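Local structure of conserved hypothetical protein (Agrobacterium tumefaciens, 2FEX) at residues G85-K88 / R89-R93. The protein is of unknown function but belongs to the DJ-1/PfpI superfamily, whose members share a mostly parallel sheet flanked by helices. Sequence-based numbering, arbitrary orientation.
Sequences GLVK and RFRDR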
loop_
_atom_site.group_PDB
_atom_site.type_symbol
_atom_site.label_atom_id
_atom_site.label_comp_id
_atom_site.label_asym_id
_atom_site.label_seq_id
_atom_site.Cartn_x
_atom_site.Cartn_y
_atom_site.Cartn_z
ATOM N N GLY A 85 -25.956 5.977 3.476
ATOM C CA GLY A 85 -26.795 5.369 2.400
ATOM C C GLY A 85 -26.084 4.190 1.742
ATOM O O GLY A 85 -26.666 3.120 1.571
ATOM N N LEU A 86 -24.814 4.397 1.396
ATOM C CA LEU A 86 -23.988 3.361 0.744
ATOM C C LEU A 86 -23.864 2.139 1.661
ATOM O O LEU A 86 -24.102 0.999 1.237
ATOM C CB LEU A 86 -22.606 3.952 0.461
ATOM C CG LEU A 86 -21.618 3.003 -0.188
ATOM C CD1 LEU A 86 -22.104 2.447 -1.566
ATOM C CD2 LEU A 86 -20.277 3.630 -0.397
ATOM N N VAL A 87 -23.537 2.372 2.929
ATOM C CA VAL A 87 -23.361 1.238 3.829
ATOM C C VAL A 87 -24.677 0.470 4.009
ATOM O O VAL A 87 -24.691 -0.771 3.948
ATOM C CB VAL A 87 -22.769 1.715 5.156
ATOM C CG1 VAL A 87 -22.851 0.634 6.246
ATOM C CG2 VAL A 87 -21.334 2.132 4.930
ATOM N N LYS A 88 -25.757 1.210 4.223
ATOM C CA LYS A 88 -27.103 0.581 4.377
ATOM C C LYS A 88 -27.480 -0.249 3.136
ATOM O O LYS A 88 -27.985 -1.355 3.272
ATOM C CB LYS A 88 -28.162 1.610 4.745
ATOM C CG LYS A 88 -29.573 0.990 4.968
ATOM C CD LYS A 88 -30.526 2.002 5.544
ATOM C CE LYS A 88 -31.962 1.457 5.676
ATOM N NZ LYS A 88 -32.073 0.013 6.088
ATOM N N ARG A 89 -27.243 0.299 1.946
ATOM C CA ARG A 89 -27.496 -0.401 0.685
ATOM C C ARG A 89 -26.829 -1.783 0.693
ATOM O O ARG A 89 -27.444 -2.777 0.364
ATOM C CB ARG A 89 -27.017 0.457 -0.520
ATOM C CG ARG A 89 -27.299 -0.069 -1.937
ATOM C CD ARG A 89 -26.818 0.907 -3.093
ATOM N NE ARG A 89 -26.801 2.313 -2.687
ATOM C CZ ARG A 89 -25.864 3.184 -3.036
ATOM N NH1 ARG A 89 -24.879 2.829 -3.809
ATOM N NH2 ARG A 89 -25.921 4.429 -2.610
ATOM N N PHE A 90 -25.557 -1.806 1.065
ATOM C CA PHE A 90 -24.778 -3.054 1.122
ATOM C C PHE A 90 -25.210 -3.996 2.247
ATOM O O PHE A 90 -25.380 -5.215 2.034
ATOM C CB PHE A 90 -23.273 -2.719 1.138
ATOM C CG PHE A 90 -22.733 -2.504 -0.227
ATOM C CD1 PHE A 90 -23.038 -1.331 -0.932
ATOM C CD2 PHE A 90 -22.044 -3.559 -0.890
ATOM C CE1 PHE A 90 -22.562 -1.162 -2.272
ATOM C CE2 PHE A 90 -21.578 -3.432 -2.189
ATOM C CZ PHE A 90 -21.843 -2.229 -2.911
ATOM N N ARG A 91 -25.387 -3.430 3.446
ATOM C CA ARG A 91 -25.789 -4.252 4.613
ATOM C C ARG A 91 -27.148 -4.888 4.391
ATOM O O ARG A 91 -27.393 -6.056 4.806
ATOM C CB ARG A 91 -25.811 -3.417 5.900
ATOM C CG ARG A 91 -24.423 -3.091 6.347
ATOM C CD ARG A 91 -23.827 -4.322 7.011
ATOM N NE ARG A 91 -24.511 -4.537 8.286
ATOM C CZ ARG A 91 -24.413 -5.625 9.039
ATOM N NH1 ARG A 91 -23.701 -6.681 8.632
ATOM N NH2 ARG A 91 -25.054 -5.649 10.203
ATOM N N ASP A 92 -28.054 -4.145 3.754
ATOM C CA ASP A 92 -29.418 -4.672 3.540
ATOM C C ASP A 92 -29.400 -5.876 2.585
ATOM O O ASP A 92 -30.316 -6.664 2.610
ATOM C CB ASP A 92 -30.379 -3.591 3.030
ATOM C CG ASP A 92 -30.828 -2.635 4.116
ATOM O OD1 ASP A 92 -30.516 -2.853 5.317
ATOM O OD2 ASP A 92 -31.481 -1.625 3.758
ATOM N N ARG A 93 -28.359 -6.001 1.763
ATOM C CA ARG A 93 -28.168 -7.089 0.806
ATOM C C ARG A 93 -27.270 -8.171 1.423
ATOM O O ARG A 93 -26.821 -9.079 0.710
ATOM C CB ARG A 93 -27.569 -6.511 -0.505
ATOM C CG ARG A 93 -27.229 -7.490 -1.632
ATOM C CD ARG A 93 -28.444 -8.214 -2.262
ATOM N NE ARG A 93 -28.025 -9.377 -3.059
ATOM C CZ ARG A 93 -27.449 -10.470 -2.550
ATOM N NH1 ARG A 93 -27.204 -10.563 -1.257
ATOM N NH2 ARG A 93 -27.094 -11.480 -3.330
#
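L86 and F90 meet one turn apart on the inner side of an amphipathic helix. This is the tightly packed, buried part of the contact. The two side chains run abreast off the same face of the helix. L86 CD1 packs against F90 CE1 at 3.7 Å. The L86 carbonyl oxygen lies at the edge of the F90 ring, in its plane, 3.4 Å from F90 CD1. R89 lies at the margin of this packing. L86 CD1 touches R89 NH1 at 3.6 Å, while L86 CA sits over one face of the guanidinium, toward its rim. R89 runs extended as far as CD and then bends (chi3 -28°), which sets the guanidinium across L86. Its NH1 is hydrogen-bonded to the carbonyl oxygens of Y56 and L59. V87 and R91 touch more lightly, CG1 to CG at 4.0 Å.

The solvent side is looser and charged. K88 bends at its end (chi4 38°) and brings NZ to D92 OD2 at 2.9 Å, a salt bridge made on the syn lone pair of OD2. The bond from NZ to D92 OD1 is weak.

Along the helix, four i to i+4 backbone hydrogen bonds join G85–R89 through K88–D92. Helix 84-92 packs on two neighbouring strands of the central sheet: L86 and F90 rest on L67 of strand 66-69, and F90 and R91 on V97 of strand 96-100.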